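Local coordinates for protein putative lipase (Bacteroides thetaiotaomicron VPI-5482, PDB 3BZW) that is a putative lipase of the GDSL-like (SGNH) hydrolase family and probably hydrolyses ester bonds, perhaps those of lysophospholipids, at residues S67-Q70 with R76-E79; D141-R146 with V199-E204; I149-L154 with W209-I214. All coordinates share one frame; numbering follows the deposited sequence.

Interaction 1 of 3, residues S67-Q70 with R76-E79. With ACT (acetate ion), chain G.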
loop_
_atom_site.group_PDB
_atom_site.type_symbol
_atom_site.label_atom_id
_atom_site.label_comp_id
_atom_site.label_asym_id
_atom_site.label_seq_id
_atom_site.Cartn_x
_atom_site.Cartn_y
_atom_site.Cartn_z
ATOM N N SER A 67 21.322 38.858 5.260
ATOM C CA SER A 67 21.936 37.864 4.396
ATOM C C SER A 67 22.653 36.755 5.155
ATOM O O SER A 67 23.436 37.020 6.071
ATOM C CB SER A 67 22.915 38.543 3.438
ATOM O OG SER A 67 22.239 39.484 2.620
ATOM N N GLY A 68 22.361 35.515 4.772
ATOM C CA GLY A 68 22.996 34.360 5.383
ATOM C C GLY A 68 22.495 33.859 6.727
ATOM O O GLY A 68 22.978 32.833 7.210
ATOM N N ARG A 69 21.537 34.545 7.341
ATOM C CA ARG A 69 21.047 34.099 8.641
ATOM C C ARG A 69 20.201 32.833 8.566
ATOM O O ARG A 69 19.582 32.532 7.539
ATOM C CB ARG A 69 20.272 35.225 9.336
ATOM C CG ARG A 69 21.150 36.431 9.667
ATOM C CD ARG A 69 22.318 36.018 10.564
ATOM N NE ARG A 69 23.372 37.030 10.630
ATOM C CZ ARG A 69 23.320 38.133 11.374
ATOM N NH1 ARG A 69 22.260 38.381 12.134
ATOM N NH2 ARG A 69 24.335 38.988 11.360
ATOM N N GLN A 70 20.194 32.094 9.670
ATOM C CA GLN A 70 19.461 30.836 9.778
ATOM C C GLN A 70 18.411 30.920 10.883
ATOM O O GLN A 70 18.292 31.945 11.555
ATOM C CB GLN A 70 20.451 29.709 10.070
ATOM C CG GLN A 70 21.490 29.520 8.968
ATOM C CD GLN A 70 22.731 28.797 9.453
ATOM O OE1 GLN A 70 22.642 27.824 10.197
ATOM N NE2 GLN A 70 23.897 29.266 9.024
ATOM N N ARG A 76 16.987 36.597 18.112
ATOM C CA ARG A 76 17.693 37.878 18.094
ATOM C C ARG A 76 16.942 38.915 17.266
ATOM O O ARG A 76 16.831 40.076 17.664
ATOM C CB ARG A 76 19.099 37.721 17.515
ATOM C CG ARG A 76 19.907 39.018 17.518
ATOM C CD ARG A 76 21.138 38.914 16.622
ATOM N NE ARG A 76 20.777 38.907 15.205
ATOM C CZ ARG A 76 20.386 39.981 14.525
ATOM N NH1 ARG A 76 20.310 41.162 15.125
ATOM N NH2 ARG A 76 20.057 39.872 13.247
ATOM N N GLN A 77 16.436 38.503 16.109
ATOM C CA GLN A 77 15.697 39.429 15.264
ATOM C C GLN A 77 14.377 39.814 15.931
ATOM O O GLN A 77 13.953 40.965 15.855
ATOM C CB GLN A 77 15.443 38.813 13.882
ATOM C CG GLN A 77 16.683 38.795 12.977
ATOM C CD GLN A 77 16.383 38.276 11.576
ATOM O OE1 GLN A 77 15.318 38.547 11.018
ATOM N NE2 GLN A 77 17.333 37.546 10.992
ATOM N N ALA A 78 13.735 38.855 16.592
ATOM C CA ALA A 78 12.470 39.125 17.271
ATOM C C ALA A 78 12.708 40.087 18.431
ATOM O O ALA A 78 11.911 40.992 18.677
ATOM C CB ALA A 78 11.859 37.826 17.786
ATOM N N GLU A 79 13.809 39.879 19.143
ATOM C CA GLU A 79 14.165 40.729 20.277
ATOM C C GLU A 79 14.446 42.158 19.830
ATOM O O GLU A 79 14.052 43.113 20.501
ATOM C CB GLU A 79 15.394 40.162 20.995
ATOM C CG GLU A 79 15.090 39.018 21.947
ATOM C CD GLU A 79 16.317 38.180 22.260
ATOM O OE1 GLU A 79 17.426 38.751 22.347
ATOM O OE2 GLU A 79 16.168 36.950 22.428
HETATM C C ACT G . 20.498 33.963 1.889
HETATM O O ACT G . 21.425 34.062 1.105
HETATM O OXT ACT G . 20.587 34.459 2.999
HETATM C CH3 ACT G . 19.237 33.243 1.483
#

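Interaction 2 of 3, residues D141-R146 with V199-E204. With SO4 (sulfate ion), chain L.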
loop_
_atom_site.group_PDB
_atom_site.type_symbol
_atom_site.label_atom_id
_atom_site.label_comp_id
_atom_site.label_asym_id
_atom_site.label_seq_id
_atom_site.Cartn_x
_atom_site.Cartn_y
_atom_site.Cartn_z
ATOM N N ASP A 141 21.515 23.260 18.072
ATOM C CA ASP A 141 22.284 22.269 17.324
ATOM C C ASP A 141 21.491 21.655 16.176
ATOM O O ASP A 141 22.072 21.111 15.245
ATOM C CB ASP A 141 22.757 21.132 18.237
ATOM C CG ASP A 141 23.607 21.615 19.399
ATOM O OD1 ASP A 141 24.413 22.549 19.210
ATOM O OD2 ASP A 141 23.479 21.040 20.501
ATOM N N THR A 142 20.167 21.735 16.245
ATOM C CA THR A 142 19.337 21.147 15.199
ATOM C C THR A 142 18.288 22.115 14.667
ATOM O O THR A 142 17.968 23.116 15.307
ATOM C CB THR A 142 18.617 19.889 15.711
ATOM O OG1 THR A 142 17.598 20.270 16.639
ATOM C CG2 THR A 142 19.605 18.962 16.413
ATOM N N TYR A 143 17.752 21.799 13.492
ATOM C CA TYR A 143 16.747 22.636 12.849
ATOM C C TYR A 143 15.442 22.648 13.648
ATOM O O TYR A 143 14.874 23.711 13.905
ATOM C CB TYR A 143 16.492 22.122 11.433
ATOM C CG TYR A 143 15.672 23.049 10.563
ATOM C CD1 TYR A 143 16.121 24.338 10.262
ATOM C CD2 TYR A 143 14.471 22.623 10.000
ATOM C CE1 TYR A 143 15.397 25.175 9.417
ATOM C CE2 TYR A 143 13.737 23.453 9.157
ATOM C CZ TYR A 143 14.209 24.724 8.866
ATOM O OH TYR A 143 13.509 25.527 7.999
ATOM N N ARG A 144 14.967 21.468 14.034
ATOM C CA ARG A 144 13.734 21.373 14.810
ATOM C C ARG A 144 13.937 22.067 16.151
ATOM O O ARG A 144 13.023 22.706 16.678
ATOM C CB ARG A 144 13.344 19.906 15.010
ATOM C CG ARG A 144 12.702 19.283 13.772
ATOM C CD ARG A 144 12.620 17.770 13.874
ATOM N NE ARG A 144 11.806 17.201 12.801
ATOM C CZ ARG A 144 11.766 15.910 12.496
ATOM N NH1 ARG A 144 12.497 15.041 13.178
ATOM N NH2 ARG A 144 10.981 15.481 11.516
ATOM N N GLY A 145 15.145 21.943 16.693
ATOM C CA GLY A 145 15.450 22.585 17.961
ATOM C C GLY A 145 15.392 24.094 17.816
ATOM O O GLY A 145 14.897 24.796 18.698
ATOM N N ARG A 146 15.901 24.598 16.695
ATOM C CA ARG A 146 15.903 26.034 16.433
ATOM C C ARG A 146 14.486 26.565 16.253
ATOM O O ARG A 146 14.176 27.686 16.658
ATOM C CB ARG A 146 16.730 26.342 15.182
ATOM C CG ARG A 146 18.209 26.050 15.344
ATOM C CD ARG A 146 18.969 26.338 14.059
ATOM N NE ARG A 146 20.408 26.172 14.239
ATOM C CZ ARG A 146 21.318 26.557 13.352
ATOM N NH1 ARG A 146 20.934 27.131 12.219
ATOM N NH2 ARG A 146 22.609 26.372 13.597
ATOM N N VAL A 199 11.636 22.415 4.533
ATOM C CA VAL A 199 10.356 22.999 4.165
ATOM C C VAL A 199 9.271 22.335 5.023
ATOM O O VAL A 199 8.439 23.005 5.640
ATOM C CB VAL A 199 10.053 22.744 2.665
ATOM C CG1 VAL A 199 8.627 23.145 2.337
ATOM C CG2 VAL A 199 11.034 23.529 1.804
ATOM N N GLN A 200 9.307 21.008 5.075
ATOM C CA GLN A 200 8.319 20.248 5.832
ATOM C C GLN A 200 8.312 20.513 7.335
ATOM O O GLN A 200 7.246 20.536 7.952
ATOM C CB GLN A 200 8.490 18.755 5.557
ATOM C CG GLN A 200 8.198 18.357 4.101
ATOM C CD GLN A 200 6.824 18.809 3.620
ATOM O OE1 GLN A 200 5.815 18.595 4.294
ATOM N NE2 GLN A 200 6.781 19.429 2.441
ATOM N N ALA A 201 9.485 20.720 7.928
ATOM C CA ALA A 201 9.565 20.980 9.365
ATOM C C ALA A 201 8.784 22.245 9.720
ATOM O O ALA A 201 8.140 22.319 10.767
ATOM C CB ALA A 201 11.022 21.129 9.796
ATOM N N ILE A 202 8.849 23.247 8.851
ATOM C CA ILE A 202 8.124 24.480 9.104
ATOM C C ILE A 202 6.621 24.206 9.010
ATOM O O ILE A 202 5.847 24.631 9.874
ATOM C CB ILE A 202 8.538 25.582 8.107
ATOM C CG1 ILE A 202 9.994 25.988 8.369
ATOM C CG2 ILE A 202 7.631 26.796 8.259
ATOM C CD1 ILE A 202 10.571 26.941 7.331
ATOM N N LYS A 203 6.206 23.475 7.981
ATOM C CA LYS A 203 4.786 23.160 7.823
ATOM C C LYS A 203 4.260 22.409 9.045
ATOM O O LYS A 203 3.162 22.688 9.531
ATOM C CB LYS A 203 4.556 22.316 6.567
ATOM C CG LYS A 203 4.950 23.019 5.275
ATOM C CD LYS A 203 4.596 22.202 4.040
ATOM C CE LYS A 203 3.090 22.088 3.863
ATOM N NZ LYS A 203 2.731 21.467 2.560
ATOM N N GLU A 204 5.049 21.458 9.535
ATOM C CA GLU A 204 4.665 20.661 10.701
ATOM C C GLU A 204 4.563 21.492 11.974
ATOM O O GLU A 204 3.772 21.181 12.868
ATOM C CB GLU A 204 5.674 19.535 10.909
ATOM C CG GLU A 204 5.540 18.413 9.898
ATOM C CD GLU A 204 6.819 17.625 9.728
ATOM O OE1 GLU A 204 7.574 17.492 10.712
ATOM O OE2 GLU A 204 7.062 17.129 8.608
HETATM S S SO4 L . 10.949 11.895 11.595
HETATM O O1 SO4 L . 10.986 10.821 10.578
HETATM O O2 SO4 L . 10.092 12.991 11.102
HETATM O O3 SO4 L . 10.384 11.371 12.855
HETATM O O4 SO4 L . 12.315 12.398 11.838
HETATM O O HOH W 1 10.035 17.754 10.588
#

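Interaction 3 of 3, residues I149-L154 with W209-I214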
loop_
_atom_site.group_PDB
_atom_site.type_symbol
_atom_site.label_atom_id
_atom_site.label_comp_id
_atom_site.label_asym_id
_atom_site.label_seq_id
_atom_site.Cartn_x
_atom_site.Cartn_y
_atom_site.Cartn_z
ATOM N N ILE A 149 12.883 26.794 19.727
ATOM C CA ILE A 149 13.388 27.981 20.420
ATOM C C ILE A 149 12.811 29.257 19.796
ATOM O O ILE A 149 12.373 30.169 20.505
ATOM C CB ILE A 149 14.932 28.062 20.340
ATOM C CG1 ILE A 149 15.559 26.925 21.149
ATOM C CG2 ILE A 149 15.407 29.426 20.837
ATOM C CD1 ILE A 149 17.065 26.775 20.956
ATOM N N GLY A 150 12.815 29.308 18.467
ATOM C CA GLY A 150 12.310 30.474 17.760
ATOM C C GLY A 150 10.838 30.789 17.962
ATOM O O GLY A 150 10.474 31.933 18.241
ATOM N N ILE A 151 9.980 29.786 17.811
ATOM C CA ILE A 151 8.555 30.014 17.992
ATOM C C ILE A 151 8.244 30.334 19.456
ATOM O O ILE A 151 7.351 31.130 19.747
ATOM C CB ILE A 151 7.728 28.803 17.501
ATOM C CG1 ILE A 151 7.917 28.646 15.983
ATOM C CG2 ILE A 151 6.252 29.010 17.810
ATOM C CD1 ILE A 151 7.136 27.501 15.362
ATOM N N THR A 152 8.988 29.727 20.375
ATOM C CA THR A 152 8.789 29.994 21.795
ATOM C C THR A 152 9.026 31.477 22.076
ATOM O O THR A 152 8.196 32.145 22.698
ATOM C CB THR A 152 9.759 29.157 22.658
ATOM O OG1 THR A 152 9.350 27.784 22.632
ATOM C CG2 THR A 152 9.773 29.658 24.102
ATOM N N GLN A 153 10.158 31.987 21.602
ATOM C CA GLN A 153 10.516 33.388 21.801
ATOM C C GLN A 153 9.548 34.329 21.089
ATOM O O GLN A 153 9.208 35.390 21.613
ATOM C CB GLN A 153 11.950 33.634 21.327
ATOM C CG GLN A 153 12.983 32.872 22.150
ATOM C CD GLN A 153 12.929 33.243 23.627
ATOM O OE1 GLN A 153 13.157 32.403 24.501
ATOM N NE2 GLN A 153 12.632 34.504 23.908
ATOM N N LEU A 154 9.101 33.947 19.897
ATOM C CA LEU A 154 8.154 34.783 19.166
ATOM C C LEU A 154 6.855 34.925 19.957
ATOM O O LEU A 154 6.305 36.021 20.071
ATOM C CB LEU A 154 7.859 34.180 17.786
ATOM C CG LEU A 154 8.932 34.407 16.714
ATOM C CD1 LEU A 154 8.706 33.475 15.531
ATOM C CD2 LEU A 154 8.893 35.867 16.272
ATOM N N TRP A 209 3.144 23.774 17.248
ATOM C CA TRP A 209 3.169 24.980 18.075
ATOM C C TRP A 209 1.921 25.860 18.066
ATOM O O TRP A 209 1.794 26.764 18.898
ATOM C CB TRP A 209 4.388 25.831 17.710
ATOM C CG TRP A 209 5.664 25.251 18.223
ATOM C CD1 TRP A 209 6.548 24.467 17.540
ATOM C CD2 TRP A 209 6.159 25.346 19.562
ATOM N NE1 TRP A 209 7.565 24.064 18.375
ATOM C CE2 TRP A 209 7.348 24.589 19.623
ATOM C CE3 TRP A 209 5.708 25.996 20.721
ATOM C CZ2 TRP A 209 8.096 24.463 20.801
ATOM C CZ3 TRP A 209 6.449 25.870 21.889
ATOM C CH2 TRP A 209 7.633 25.107 21.919
ATOM N N GLY A 210 1.000 25.599 17.145
ATOM C CA GLY A 210 -0.200 26.411 17.072
ATOM C C GLY A 210 0.120 27.748 16.431
ATOM O O GLY A 210 0.044 28.796 17.064
ATOM N N ILE A 211 0.486 27.716 15.159
ATOM C CA ILE A 211 0.832 28.938 14.460
ATOM C C ILE A 211 0.516 28.764 12.980
ATOM O O ILE A 211 0.732 27.693 12.414
ATOM C CB ILE A 211 2.338 29.262 14.670
ATOM C CG1 ILE A 211 2.660 30.660 14.151
ATOM C CG2 ILE A 211 3.210 28.216 13.966
ATOM C CD1 ILE A 211 4.058 31.147 14.550
ATOM N N PRO A 212 -0.025 29.812 12.337
ATOM C CA PRO A 212 -0.342 29.675 10.914
ATOM C C PRO A 212 0.907 29.627 10.042
ATOM O O PRO A 212 1.913 30.274 10.334
ATOM C CB PRO A 212 -1.211 30.902 10.632
ATOM C CG PRO A 212 -0.672 31.922 11.596
ATOM C CD PRO A 212 -0.481 31.113 12.859
ATOM N N VAL A 213 0.837 28.842 8.977
ATOM C CA VAL A 213 1.954 28.717 8.055
ATOM C C VAL A 213 1.436 28.880 6.636
ATOM O O VAL A 213 0.447 28.258 6.264
ATOM C CB VAL A 213 2.632 27.328 8.166
ATOM C CG1 VAL A 213 3.759 27.208 7.130
ATOM C CG2 VAL A 213 3.175 27.119 9.574
ATOM N N ILE A 214 2.087 29.742 5.862
ATOM C CA ILE A 214 1.729 29.943 4.467
ATOM C C ILE A 214 2.800 29.161 3.705
ATOM O O ILE A 214 3.989 29.451 3.824
ATOM C CB ILE A 214 1.771 31.441 4.078
ATOM C CG1 ILE A 214 0.636 32.184 4.792
ATOM C CG2 ILE A 214 1.641 31.602 2.563
ATOM C CD1 ILE A 214 0.561 33.655 4.463
#

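Interaction 1 of 3, residues S67-Q70 with R76-E79
The guanidinium groups of Arg69 and Arg76 meet at nearly a right angle, their planes 83° apart. Arg76 reaches Arg69 at the edge and not over a face: the CZ of Arg76 lies in the plane of the Arg69 group. From the side of Arg76 the approach is oblique. The nearest atoms are Arg69 NH1 and Arg76 NH2, 2.9 Å apart. Both are donors, and so no hydrogen bond joins them. Asp73, which lies between the two segments, probably brings them together. Arg69 NH1 makes a salt bridge to its OD2 and Arg76 NE another to its OD1. The negative carboxylate would offset part of the two positive charges.

Bends in the side chains bring the ends together, at chi2 in Arg69 and at chi3 in Arg76. The amide of Gln77 is tilted 58° from the Arg69 guanidinium. Its NE2 comes to 4.1 Å from Arg69 CB and also hydrogen-bonds Asp73 OD2. Its OE1 accepts from the backbone N of Gly33, at the end of strand 28-33.

Residues 67-70 follow strand 60-63, and Gly68 probably corresponds to the block II glycine of the SGNH fold. In this family the backbone N of that glycine, the block III asparagine and the N of the nucleophilic serine form the oxyanion hole. Here Gly68 N donates to acetate OXT at 2.7 Å with an N-H...O angle of 157°. The acetate, probably from the crystallisation liquor, also bonds Ser35 N, Asn99 ND2 and His242 NE2. The bonds from Gly68, Asn99 and Ser35 are as expected for that hole, with Asn99 probably the asparagine and Ser35 probably the serine. Gly68 has a positive phi, a backbone shape that glycine adopts most easily. The next residue, Arg69, ties its carbonyl O to Asn99 ND2.

Interaction 2 of 3, residues D141-R146 with V199-E204
Ala201 and Ile202 of helix 195-210 receive the ring of Tyr143 from helix 143-157, whose N-cap is Thr142. The methyl of Ala201 lies at the ring edge, near its plane, with CB 3.6 Å from Tyr143 CE2. Tyr143 CG is anti to the backbone N (chi1 -169°), which sends the ring across to the other helix. One residue on, Ile202 meets the phenol end obliquely. Its CD1 is 3.3 Å from Tyr143 OH. That hydroxyl is hydrogen-bonded to the backbone O of Tyr198, one turn earlier on the same helix.

Glu204 comes last and faces Arg144. Its OE1 is 4.0 Å from Arg144 NH2, beyond a salt bridge. A water fills the step, 2.6 Å from Arg144 NH2 and 2.5 Å from Glu204 OE1, and lies in the guanidinium plane. Arg144 also grips a sulfate ion, probably from the crystallisation liquor, at the edge of the group. Arg144 NH2 donates to sulfate O2 at 2.7 Å (152°) and Arg144 NH1 to sulfate O4 at 3.0 Å (160°). The same NH1 also bonds Gly108 O. Thr130 of a third subunit holds the same sulfate. A leucine in place of Arg144 would probably leave the sulfate without its two-pronged donor and the water bound to Glu204 without its second partner.

The contact thus joins two helices on one flank of the sheet by apolar packing inside and by water-bridged opposite charges toward the rim. The charges would attract without touching.

Interaction 3 of 3, residues I149-L154 with W209-I214
Ile151, Trp209 and Ile211 bury the most surface here. Ile151 sits on helix 143-157 and lies over one face of the Trp209 indole. Its CB stands 4.2 Å above the ring plane, offset toward the rim. Between these two residues the closest approach is Ile151 CG2 to Trp209 CB, 3.7 Å. The other branch of Ile151 also reaches the indole, with CD1 3.8 Å from Trp209 CD1. Trp209 has chi2 at 97°, which turns the ring face to the isoleucine. Ile151 CD1 goes on to Ile211 CG2 at 4.2 Å. Helix 195-210 belongs to the beta-alpha-beta crossover from strand 162-166 to the parallel strand 213-214 at the edge of the sheet, and Ile211 lies on its return.

At the far end of the indole, Thr152 OG1 is 3.3 Å from Trp209 CH2. That hydroxyl is hydrogen-bonded to the carbonyl O of Asn148, one turn back. Trp209 NE1 is bonded to Asn148 OD1, which would help to hold the ring in this rotation.

The contact is therefore held by dispersion and the hydrophobic effect, while the buried indole N-H is satisfied by an asparagine of the facing helix.

Overall arrangement
From the N terminus, interaction 1 comes first. It closes the short turn that leads from the loop after strand 60-63 into helix 74-85. Interactions 2 and 3 follow it in series and cross each other: their segments alternate along the chain. Both pair helix 143-157 with the region of helix 195-210, interaction 2 near the start of the first helix and interaction 3 further along. Each closes a loop that contains strand 162-166, and interaction 3 brings in the approach to strand 213-214. Gln70 OE1 to Arg146 NH1 (2.7 Å, probably a hydrogen bond) links interactions 1 and 2. Ala78 packs on Leu154 between interactions 1 and 3.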